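Local coordinates for protein aminotransferase, class III (Deinococcus radiodurans, PDB 3I4J) that probably transfers amino groups with the help of pyridoxal phosphate, at residues F122-S130 with R156-P166; G172-L183 with G212-E223. The protein carries 1 engineered substitution. All coordinates share one frame; numbering follows the deposited sequence.

Interaction 1 (F122-S130 with R156-P166); sequences FKVITRVPS and RPEAWPKLPKP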
loop_
_atom_site.group_PDB
_atom_site.type_symbol
_atom_site.label_atom_id
_atom_site.label_comp_id
_atom_site.label_asym_id
_atom_site.label_seq_id
_atom_site.Cartn_x
_atom_site.Cartn_y
_atom_site.Cartn_z
ATOM N N PHE C 122 7.420 -3.237 -26.170
ATOM C CA PHE C 122 6.524 -2.622 -25.192
ATOM C C PHE C 122 5.357 -3.494 -24.732
ATOM O O PHE C 122 4.757 -3.229 -23.691
ATOM C CB PHE C 122 5.971 -1.316 -25.769
ATOM C CG PHE C 122 4.962 -1.508 -26.869
ATOM C CD1 PHE C 122 3.597 -1.472 -26.597
ATOM C CD2 PHE C 122 5.375 -1.727 -28.179
ATOM C CE1 PHE C 122 2.660 -1.650 -27.611
ATOM C CE2 PHE C 122 4.446 -1.909 -29.207
ATOM C CZ PHE C 122 3.087 -1.870 -28.926
ATOM N N LYS C 123 5.029 -4.524 -25.503
ATOM C CA LYS C 123 3.907 -5.387 -25.155
ATOM C C LYS C 123 4.146 -6.300 -23.961
ATOM O O LYS C 123 5.241 -6.832 -23.771
ATOM C CB LYS C 123 3.505 -6.238 -26.362
ATOM C CG LYS C 123 3.117 -5.412 -27.576
ATOM C CD LYS C 123 2.897 -6.281 -28.809
ATOM C CE LYS C 123 2.554 -5.429 -30.022
ATOM N NZ LYS C 123 2.418 -6.251 -31.280
ATOM N N VAL C 124 3.107 -6.469 -23.147
ATOM C CA VAL C 124 3.182 -7.347 -21.993
ATOM C C VAL C 124 2.111 -8.409 -22.177
ATOM O O VAL C 124 0.920 -8.138 -22.062
ATOM C CB VAL C 124 2.923 -6.604 -20.665
ATOM C CG1 VAL C 124 2.996 -7.594 -19.502
ATOM C CG2 VAL C 124 3.949 -5.492 -20.474
ATOM N N ILE C 125 2.542 -9.618 -22.506
ATOM C CA ILE C 125 1.607 -10.707 -22.701
ATOM C C ILE C 125 1.147 -11.239 -21.357
ATOM O O ILE C 125 1.962 -11.453 -20.462
ATOM C CB ILE C 125 2.257 -11.878 -23.466
ATOM C CG1 ILE C 125 2.697 -11.409 -24.855
ATOM C CG2 ILE C 125 1.270 -13.048 -23.568
ATOM C CD1 ILE C 125 3.525 -12.423 -25.616
ATOM N N THR C 126 -0.165 -11.410 -21.211
ATOM C CA THR C 126 -0.732 -11.992 -20.006
ATOM C C THR C 126 -1.625 -13.131 -20.486
ATOM O O THR C 126 -1.913 -13.242 -21.676
ATOM C CB THR C 126 -1.526 -10.970 -19.148
ATOM O OG1 THR C 126 -2.542 -10.346 -19.936
ATOM C CG2 THR C 126 -0.570 -9.910 -18.594
ATOM N N ARG C 127 -2.077 -13.966 -19.567
ATOM C CA ARG C 127 -2.858 -15.137 -19.940
ATOM C C ARG C 127 -4.273 -15.178 -19.377
ATOM O O ARG C 127 -4.499 -14.841 -18.217
ATOM C CB ARG C 127 -2.081 -16.374 -19.482
ATOM C CG ARG C 127 -2.609 -17.720 -19.937
ATOM C CD ARG C 127 -1.740 -18.821 -19.319
ATOM N NE ARG C 127 -1.788 -18.750 -17.859
ATOM C CZ ARG C 127 -0.928 -19.344 -17.037
ATOM N NH1 ARG C 127 0.070 -20.073 -17.518
ATOM N NH2 ARG C 127 -1.064 -19.199 -15.725
ATOM N N VAL C 128 -5.219 -15.599 -20.212
ATOM C CA VAL C 128 -6.609 -15.727 -19.798
ATOM C C VAL C 128 -6.622 -16.748 -18.656
ATOM O O VAL C 128 -5.927 -17.766 -18.720
ATOM C CB VAL C 128 -7.490 -16.251 -20.964
ATOM C CG1 VAL C 128 -8.918 -16.469 -20.490
ATOM C CG2 VAL C 128 -7.465 -15.266 -22.126
ATOM N N PRO C 129 -7.397 -16.490 -17.592
ATOM C CA PRO C 129 -8.264 -15.335 -17.348
ATOM C C PRO C 129 -7.652 -14.385 -16.317
ATOM O O PRO C 129 -8.369 -13.626 -15.661
ATOM C CB PRO C 129 -9.521 -15.991 -16.814
ATOM C CG PRO C 129 -8.928 -17.020 -15.879
ATOM C CD PRO C 129 -7.718 -17.574 -16.642
ATOM N N SER C 130 -6.332 -14.442 -16.170
ATOM C CA SER C 130 -5.617 -13.602 -15.213
ATOM C C SER C 130 -5.491 -12.163 -15.713
ATOM O O SER C 130 -6.487 -11.502 -16.008
ATOM C CB SER C 130 -4.216 -14.175 -14.958
ATOM O OG SER C 130 -4.273 -15.549 -14.603
ATOM N N ARG C 156 -1.518 1.806 -24.476
ATOM C CA ARG C 156 -2.223 1.360 -25.671
ATOM C C ARG C 156 -2.828 -0.027 -25.509
ATOM O O ARG C 156 -2.208 -0.922 -24.943
ATOM C CB ARG C 156 -1.287 1.357 -26.879
ATOM C CG ARG C 156 -0.726 2.724 -27.247
ATOM C CD ARG C 156 -0.342 2.760 -28.719
ATOM N NE ARG C 156 0.788 1.893 -29.031
ATOM C CZ ARG C 156 2.063 2.241 -28.881
ATOM N NH1 ARG C 156 2.373 3.444 -28.423
ATOM N NH2 ARG C 156 3.029 1.387 -29.199
ATOM N N PRO C 157 -4.055 -0.220 -26.014
ATOM C CA PRO C 157 -4.736 -1.513 -25.922
ATOM C C PRO C 157 -3.876 -2.614 -26.534
ATOM O O PRO C 157 -3.857 -3.750 -26.051
ATOM C CB PRO C 157 -6.019 -1.283 -26.717
ATOM C CG PRO C 157 -6.288 0.173 -26.499
ATOM C CD PRO C 157 -4.914 0.777 -26.676
ATOM N N GLU C 158 -3.157 -2.258 -27.595
ATOM C CA GLU C 158 -2.297 -3.204 -28.301
ATOM C C GLU C 158 -1.119 -3.683 -27.462
ATOM O O GLU C 158 -0.434 -4.636 -27.832
ATOM C CB GLU C 158 -1.767 -2.575 -29.596
ATOM C CG GLU C 158 -2.851 -2.150 -30.572
ATOM C CD GLU C 158 -3.243 -0.692 -30.420
ATOM O OE1 GLU C 158 -3.505 -0.251 -29.282
ATOM O OE2 GLU C 158 -3.294 0.012 -31.449
ATOM N N ALA C 159 -0.887 -3.030 -26.329
ATOM C CA ALA C 159 0.226 -3.397 -25.462
ATOM C C ALA C 159 -0.086 -4.603 -24.590
ATOM O O ALA C 159 0.800 -5.135 -23.916
ATOM C CB ALA C 159 0.611 -2.206 -24.573
ATOM N N TRP C 160 -1.337 -5.050 -24.611
ATOM C CA TRP C 160 -1.727 -6.165 -23.763
ATOM C C TRP C 160 -2.360 -7.364 -24.453
ATOM O O TRP C 160 -3.538 -7.657 -24.256
ATOM C CB TRP C 160 -2.641 -5.649 -22.643
ATOM C CG TRP C 160 -2.005 -4.545 -21.853
ATOM C CD1 TRP C 160 -2.003 -3.209 -22.156
ATOM C CD2 TRP C 160 -1.175 -4.690 -20.692
ATOM N NE1 TRP C 160 -1.219 -2.521 -21.261
ATOM C CE2 TRP C 160 -0.698 -3.404 -20.353
ATOM C CE3 TRP C 160 -0.785 -5.785 -19.908
ATOM C CZ2 TRP C 160 0.151 -3.182 -19.263
ATOM C CZ3 TRP C 160 0.058 -5.564 -18.823
ATOM C CH2 TRP C 160 0.517 -4.271 -18.512
ATOM N N PRO C 161 -1.573 -8.083 -25.273
ATOM C CA PRO C 161 -2.081 -9.261 -25.978
ATOM C C PRO C 161 -2.361 -10.374 -24.966
ATOM O O PRO C 161 -1.734 -10.432 -23.911
ATOM C CB PRO C 161 -0.948 -9.604 -26.943
ATOM C CG PRO C 161 0.268 -9.138 -26.221
ATOM C CD PRO C 161 -0.172 -7.812 -25.635
ATOM N N LYS C 162 -3.299 -11.251 -25.296
ATOM C CA LYS C 162 -3.676 -12.333 -24.398
ATOM C C LYS C 162 -3.335 -13.729 -24.900
ATOM O O LYS C 162 -3.567 -14.055 -26.062
ATOM C CB LYS C 162 -5.178 -12.258 -24.114
ATOM C CG LYS C 162 -5.593 -11.030 -23.304
ATOM C CD LYS C 162 -5.079 -11.128 -21.880
ATOM C CE LYS C 162 -5.632 -10.014 -20.997
ATOM N NZ LYS C 162 -5.243 -10.206 -19.563
ATOM N N LEU C 163 -2.785 -14.542 -24.003
ATOM C CA LEU C 163 -2.433 -15.922 -24.304
ATOM C C LEU C 163 -3.619 -16.758 -23.821
ATOM O O LEU C 163 -4.246 -16.431 -22.807
ATOM C CB LEU C 163 -1.173 -16.340 -23.536
ATOM C CG LEU C 163 -0.664 -17.764 -23.781
ATOM C CD1 LEU C 163 -0.073 -17.838 -25.188
ATOM C CD2 LEU C 163 0.394 -18.135 -22.743
ATOM N N PRO C 164 -3.949 -17.844 -24.540
ATOM C CA PRO C 164 -5.073 -18.691 -24.134
ATOM C C PRO C 164 -4.892 -19.322 -22.753
ATOM O O PRO C 164 -3.768 -19.526 -22.285
ATOM C CB PRO C 164 -5.123 -19.752 -25.236
ATOM C CG PRO C 164 -4.601 -19.019 -26.430
ATOM C CD PRO C 164 -3.432 -18.257 -25.856
ATOM N N LYS C 165 -6.010 -19.639 -22.115
ATOM C CA LYS C 165 -5.990 -20.268 -20.803
ATOM C C LYS C 165 -5.227 -21.587 -20.925
ATOM O O LYS C 165 -5.294 -22.257 -21.959
ATOM C CB LYS C 165 -7.426 -20.531 -20.343
ATOM C CG LYS C 165 -7.555 -21.232 -19.008
ATOM C CD LYS C 165 -9.020 -21.465 -18.638
ATOM C CE LYS C 165 -9.775 -20.156 -18.467
ATOM N NZ LYS C 165 -11.140 -20.372 -17.897
ATOM N N PRO C 166 -4.473 -21.966 -19.884
ATOM C CA PRO C 166 -3.734 -23.228 -19.967
ATOM C C PRO C 166 -4.696 -24.419 -19.969
ATOM O O PRO C 166 -5.807 -24.334 -19.438
ATOM C CB PRO C 166 -2.841 -23.189 -18.725
ATOM C CG PRO C 166 -3.646 -22.370 -17.754
ATOM C CD PRO C 166 -4.189 -21.264 -18.619
HETATM O O HOH W 1 -1.720 -8.698 -21.730
#

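Interaction 2 (G172-L183 with G212-E223); sequences GAEDAEGLRALL and GYYERVRDICDE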
loop_
_atom_site.group_PDB
_atom_site.type_symbol
_atom_site.label_atom_id
_atom_site.label_comp_id
_atom_site.label_asym_id
_atom_site.label_seq_id
_atom_site.Cartn_x
_atom_site.Cartn_y
_atom_site.Cartn_z
ATOM N N GLY C 172 1.960 -30.490 -21.457
ATOM C CA GLY C 172 2.454 -29.178 -21.055
ATOM C C GLY C 172 3.288 -28.386 -22.047
ATOM O O GLY C 172 3.025 -27.203 -22.293
ATOM N N ALA C 173 4.309 -29.018 -22.615
ATOM C CA ALA C 173 5.166 -28.333 -23.573
ATOM C C ALA C 173 4.369 -27.923 -24.808
ATOM O O ALA C 173 4.517 -26.815 -25.321
ATOM C CB ALA C 173 6.329 -29.236 -23.969
ATOM N N GLU C 174 3.523 -28.829 -25.286
ATOM C CA GLU C 174 2.697 -28.573 -26.454
ATOM C C GLU C 174 1.754 -27.397 -26.183
ATOM O O GLU C 174 1.540 -26.542 -27.043
ATOM C CB GLU C 174 1.890 -29.830 -26.779
ATOM C CG GLU C 174 0.978 -29.727 -27.983
ATOM C CD GLU C 174 0.075 -30.946 -28.111
ATOM O OE1 GLU C 174 0.600 -32.082 -28.074
ATOM O OE2 GLU C 174 -1.156 -30.768 -28.246
ATOM N N ASP C 175 1.202 -27.362 -24.976
ATOM C CA ASP C 175 0.274 -26.302 -24.578
ATOM C C ASP C 175 1.015 -24.964 -24.513
ATOM O O ASP C 175 0.498 -23.927 -24.939
ATOM C CB ASP C 175 -0.340 -26.661 -23.212
ATOM C CG ASP C 175 -1.557 -25.812 -22.858
ATOM O OD1 ASP C 175 -2.382 -25.534 -23.755
ATOM O OD2 ASP C 175 -1.699 -25.442 -21.670
ATOM N N ALA C 176 2.238 -25.000 -23.995
ATOM C CA ALA C 176 3.059 -23.796 -23.865
ATOM C C ALA C 176 3.459 -23.214 -25.220
ATOM O O ALA C 176 3.716 -22.015 -25.337
ATOM C CB ALA C 176 4.306 -24.106 -23.036
ATOM N N GLU C 177 3.516 -24.059 -26.247
ATOM C CA GLU C 177 3.880 -23.594 -27.582
ATOM C C GLU C 177 2.926 -22.509 -28.073
ATOM O O GLU C 177 3.217 -21.800 -29.033
ATOM C CB GLU C 177 3.916 -24.771 -28.564
ATOM C CG GLU C 177 5.229 -25.535 -28.506
ATOM C CD GLU C 177 6.390 -24.730 -29.067
ATOM O OE1 GLU C 177 7.524 -24.888 -28.572
ATOM O OE2 GLU C 177 6.170 -23.947 -30.014
ATOM N N GLY C 178 1.787 -22.374 -27.405
ATOM C CA GLY C 178 0.851 -21.339 -27.787
ATOM C C GLY C 178 1.514 -19.978 -27.635
ATOM O O GLY C 178 1.139 -19.018 -28.311
ATOM N N LEU C 179 2.511 -19.896 -26.754
ATOM C CA LEU C 179 3.218 -18.640 -26.528
ATOM C C LEU C 179 4.054 -18.278 -27.749
ATOM O O LEU C 179 4.145 -17.105 -28.123
ATOM C CB LEU C 179 4.111 -18.734 -25.280
ATOM C CG LEU C 179 4.951 -17.491 -24.946
ATOM C CD1 LEU C 179 4.051 -16.269 -24.797
ATOM C CD2 LEU C 179 5.739 -17.732 -23.662
ATOM N N ARG C 180 4.671 -19.278 -28.373
ATOM C CA ARG C 180 5.466 -19.006 -29.561
ATOM C C ARG C 180 4.532 -18.496 -30.657
ATOM O O ARG C 180 4.849 -17.535 -31.352
ATOM C CB ARG C 180 6.189 -20.263 -30.058
ATOM C CG ARG C 180 7.160 -19.966 -31.204
ATOM C CD ARG C 180 7.622 -21.239 -31.903
ATOM N NE ARG C 180 8.189 -22.204 -30.967
ATOM C CZ ARG C 180 9.450 -22.202 -30.545
ATOM N NH1 ARG C 180 10.305 -21.284 -30.976
ATOM N NH2 ARG C 180 9.854 -23.124 -29.683
ATOM N N ALA C 181 3.373 -19.138 -30.789
ATOM C CA ALA C 181 2.391 -18.756 -31.800
ATOM C C ALA C 181 1.945 -17.304 -31.627
ATOM O O ALA C 181 1.823 -16.563 -32.604
ATOM C CB ALA C 181 1.177 -19.690 -31.732
ATOM N N LEU C 182 1.697 -16.903 -30.385
ATOM C CA LEU C 182 1.272 -15.531 -30.111
ATOM C C LEU C 182 2.403 -14.557 -30.430
ATOM O O LEU C 182 2.184 -13.495 -31.013
ATOM C CB LEU C 182 0.859 -15.384 -28.640
ATOM C CG LEU C 182 0.467 -13.965 -28.211
ATOM C CD1 LEU C 182 -0.608 -13.431 -29.137
ATOM C CD2 LEU C 182 -0.030 -13.976 -26.766
ATOM N N LEU C 183 3.617 -14.922 -30.043
ATOM C CA LEU C 183 4.769 -14.075 -30.298
ATOM C C LEU C 183 4.945 -13.859 -31.796
ATOM O O LEU C 183 5.222 -12.746 -32.243
ATOM C CB LEU C 183 6.028 -14.706 -29.702
ATOM C CG LEU C 183 6.200 -14.494 -28.195
ATOM C CD1 LEU C 183 7.282 -15.416 -27.656
ATOM C CD2 LEU C 183 6.556 -13.035 -27.930
ATOM N N GLY C 212 5.840 -29.750 -17.724
ATOM C CA GLY C 212 6.488 -29.354 -18.962
ATOM C C GLY C 212 6.121 -27.980 -19.493
ATOM O O GLY C 212 6.825 -27.429 -20.343
ATOM N N TYR C 213 5.033 -27.406 -18.981
ATOM C CA TYR C 213 4.565 -26.100 -19.443
ATOM C C TYR C 213 5.542 -24.946 -19.212
ATOM O O TYR C 213 5.971 -24.285 -20.160
ATOM C CB TYR C 213 3.228 -25.769 -18.772
ATOM C CG TYR C 213 2.562 -24.501 -19.262
ATOM C CD1 TYR C 213 1.609 -24.539 -20.278
ATOM C CD2 TYR C 213 2.835 -23.272 -18.658
ATOM C CE1 TYR C 213 0.928 -23.385 -20.674
ATOM C CE2 TYR C 213 2.166 -22.115 -19.045
ATOM C CZ TYR C 213 1.210 -22.180 -20.046
ATOM O OH TYR C 213 0.499 -21.056 -20.381
ATOM N N TYR C 214 5.900 -24.691 -17.957
ATOM C CA TYR C 214 6.801 -23.580 -17.691
ATOM C C TYR C 214 8.231 -23.784 -18.161
ATOM O O TYR C 214 8.950 -22.810 -18.398
ATOM C CB TYR C 214 6.745 -23.200 -16.213
ATOM C CG TYR C 214 5.411 -22.579 -15.873
ATOM C CD1 TYR C 214 5.007 -21.382 -16.465
ATOM C CD2 TYR C 214 4.516 -23.232 -15.027
ATOM C CE1 TYR C 214 3.724 -20.853 -16.225
ATOM C CE2 TYR C 214 3.243 -22.719 -14.783
ATOM C CZ TYR C 214 2.853 -21.537 -15.384
ATOM O OH TYR C 214 1.578 -21.059 -15.159
ATOM N N GLU C 215 8.649 -25.040 -18.299
ATOM C CA GLU C 215 9.989 -25.313 -18.802
ATOM C C GLU C 215 10.028 -24.778 -20.234
ATOM O O GLU C 215 10.989 -24.117 -20.639
ATOM C CB GLU C 215 10.283 -26.820 -18.800
ATOM C CG GLU C 215 10.450 -27.436 -17.410
ATOM C CD GLU C 215 9.142 -27.878 -16.773
ATOM O OE1 GLU C 215 8.056 -27.488 -17.252
ATOM O OE2 GLU C 215 9.204 -28.616 -15.772
ATOM N N ARG C 216 8.967 -25.058 -20.992
ATOM C CA ARG C 216 8.871 -24.598 -22.374
ATOM C C ARG C 216 8.681 -23.082 -22.433
ATOM O O ARG C 216 9.265 -22.417 -23.286
ATOM C CB ARG C 216 7.728 -25.322 -23.101
ATOM C CG ARG C 216 7.525 -24.901 -24.567
ATOM C CD ARG C 216 8.799 -25.054 -25.400
ATOM N NE ARG C 216 9.333 -26.409 -25.330
ATOM C CZ ARG C 216 8.827 -27.456 -25.980
ATOM N NH1 ARG C 216 7.769 -27.310 -26.772
ATOM N NH2 ARG C 216 9.367 -28.658 -25.819
ATOM N N VAL C 217 7.874 -22.530 -21.528
ATOM C CA VAL C 217 7.675 -21.080 -21.493
ATOM C C VAL C 217 9.017 -20.375 -21.254
ATOM O O VAL C 217 9.342 -19.400 -21.926
ATOM C CB VAL C 217 6.691 -20.666 -20.363
ATOM C CG1 VAL C 217 6.762 -19.152 -20.128
ATOM C CG2 VAL C 217 5.275 -21.061 -20.743
ATOM N N ARG C 218 9.786 -20.875 -20.291
ATOM C CA ARG C 218 11.092 -20.296 -19.968
ATOM C C ARG C 218 11.980 -20.257 -21.214
ATOM O O ARG C 218 12.604 -19.237 -21.518
ATOM C CB ARG C 218 11.770 -21.122 -18.870
ATOM C CG ARG C 218 13.219 -20.739 -18.554
ATOM C CD ARG C 218 13.326 -19.397 -17.843
ATOM N NE ARG C 218 13.345 -18.266 -18.761
ATOM C CZ ARG C 218 13.377 -16.993 -18.375
ATOM N NH1 ARG C 218 13.387 -16.692 -17.081
ATOM N NH2 ARG C 218 13.409 -16.023 -19.277
ATOM N N ASP C 219 12.022 -21.375 -21.931
ATOM C CA ASP C 219 12.829 -21.485 -23.141
ATOM C C ASP C 219 12.344 -20.562 -24.252
ATOM O O ASP C 219 13.144 -19.897 -24.906
ATOM C CB ASP C 219 12.854 -22.936 -23.633
ATOM C CG ASP C 219 13.635 -23.852 -22.709
ATOM O OD1 ASP C 219 14.433 -23.345 -21.892
ATOM O OD2 ASP C 219 13.464 -25.087 -22.807
ATOM N N ILE C 220 11.034 -20.517 -24.475
ATOM C CA ILE C 220 10.489 -19.642 -25.503
ATOM C C ILE C 220 10.828 -18.182 -25.182
ATOM O O ILE C 220 11.162 -17.400 -26.075
ATOM C CB ILE C 220 8.950 -19.803 -25.614
ATOM C CG1 ILE C 220 8.617 -21.185 -26.172
ATOM C CG2 ILE C 220 8.363 -18.721 -26.509
ATOM C CD1 ILE C 220 9.168 -21.418 -27.547
ATOM N N CYS C 221 10.746 -17.820 -23.905
ATOM C CA CYS C 221 11.056 -16.457 -23.491
ATOM C C CYS C 221 12.530 -16.144 -23.740
ATOM O O CYS C 221 12.870 -15.051 -24.197
ATOM C CB CYS C 221 10.708 -16.247 -22.008
ATOM S SG CYS C 221 8.910 -16.107 -21.683
ATOM N N ASP C 222 13.404 -17.101 -23.455
ATOM C CA ASP C 222 14.830 -16.894 -23.684
ATOM C C ASP C 222 15.127 -16.695 -25.171
ATOM O O ASP C 222 15.919 -15.828 -25.546
ATOM C CB ASP C 222 15.644 -18.076 -23.148
ATOM C CG ASP C 222 15.689 -18.115 -21.627
ATOM O OD1 ASP C 222 15.434 -17.069 -20.995
ATOM O OD2 ASP C 222 15.996 -19.190 -21.068
ATOM N N GLU C 223 14.492 -17.499 -26.019
ATOM C CA GLU C 223 14.701 -17.391 -27.459
ATOM C C GLU C 223 14.221 -16.054 -27.991
ATOM O O GLU C 223 14.887 -15.437 -28.822
ATOM C CB GLU C 223 13.963 -18.509 -28.204
ATOM C CG GLU C 223 14.555 -19.885 -28.004
ATOM C CD GLU C 223 13.867 -20.953 -28.837
ATOM O OE1 GLU C 223 14.210 -22.137 -28.668
ATOM O OE2 GLU C 223 12.992 -20.613 -29.660
#

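Interaction 1 (F122-S130 with R156-P166)
Arg156 reaches Phe122 from over one ring face: its CZ stands 4.5 Å from the ring centroid, 26° off the normal, a cation-pi contact in which the guanidinium is tilted 60° to the ring. Lys123 CG covers the opposite face. With CG between the backbone N and the carbonyl carbon (chi1 72°), the ring is placed with its CD1 edge against Ala159 CB. Were Phe122 cut back to an alanine, the Arg156 guanidinium would probably lose its aromatic partner and a gap would open beside Ala159 CB. Val124 runs alongside Trp160, and Val124 CB sits over the six-membered ring, 4.0 Å from its centroid. Lys162 bends at chi2 so that NZ donates to Thr126 OG1 at 2.7 Å. That hydroxyl donates to a water, which gives its own protons to Val124 O and Pro161 O. Arg127 lays one guanidinium face on the Pro166 ring, while its NH1 finds partners in Tyr213 and Tyr214. Backbone bonds set the register, such as Val124 N to Ala159 O (2.8 Å). The parallel pairing adds strand 162-163 to 123-127 as the outermost strand of the mixed seven-stranded sheet of this fold type I aminotransferase.

Interaction 2 (G172-L183 with G212-E223)
The Tyr213 ring carries Ala176 CB over one face, 4.2 Å from the ring centroid and 24° off the normal, a CH-pi contact. Asp175 OD2 approaches Tyr213 CE1 obliquely at 3.5 Å; this oxygen also accepts a bond from the backbone N of Asp167. The Arg216 guanidinium takes Ala173 CB on one face and Glu177 CG at its edge, in plane. Bends at chi2 and chi3 (both 55°) curl the Arg216 chain, bringing NH1 within 3.0 Å of Glu177 OE1, a salt bridge whose hydrogen bond is weak. Glu177 lies at the edge of the Arg180 guanidinium, where Arg180 NE donates to the syn lone pair of Glu177 OE2 at 2.8 Å. Arg180 NH1 meets Glu223 OE2 near the guanidinium plane at 3.1 Å, on the syn side of that carboxylate but tilted out of its plane. Two arginines and two glutamates thus form one network linking the two segments, and Glu177, placed between the arginines, probably offsets their like charges. Beneath it, Leu179 and Leu183 interleave with Ile220, antiparallel to it, Leu183 CD1 lying 3.7 Å from Ile220 CG2, while Leu179 packs crosswise on Val217. The inner side of this layer rests on the sheet through Ile125 and Phe194. Near the N-terminal ends, Gly172 comes so close that a CB there would clash with Tyr213 N. Helix 172-176 crosses helix 213-223 at -40° with axes 7.5 Å apart, a close approach suited to its small Gly172, Ala173 and Ala176. Helices 172-176 and 178-183, running in broadly the same direction as 213-223 on one face of a mainly parallel sheet, are characteristic of the alpha/beta large domain of fold type I pyridoxal phosphate enzymes.

From the N terminus, strand 123-127 comes first; the chain leaves it, passes through an unmodelled part and returns at 156-166, where interaction 1 closes the loop along the sheet edge. It then runs into the helices of 172-183, enters the sheet as strand 191-196, beside 123-127, and comes back at 212-223 to close interaction 2. The two contacts are in series, neither nested nor crossed, with centres about 14 Å apart. They meet directly: Arg127 NH1 probably hydrogen-bonds to Tyr213 OH and Tyr214 OH, and Leu163 CD1 packs on Gly178 O at 3.6 Å. Together they tie outermost strand 162-163 and its neighbour 123-127 to the helical layer covering one sheet face.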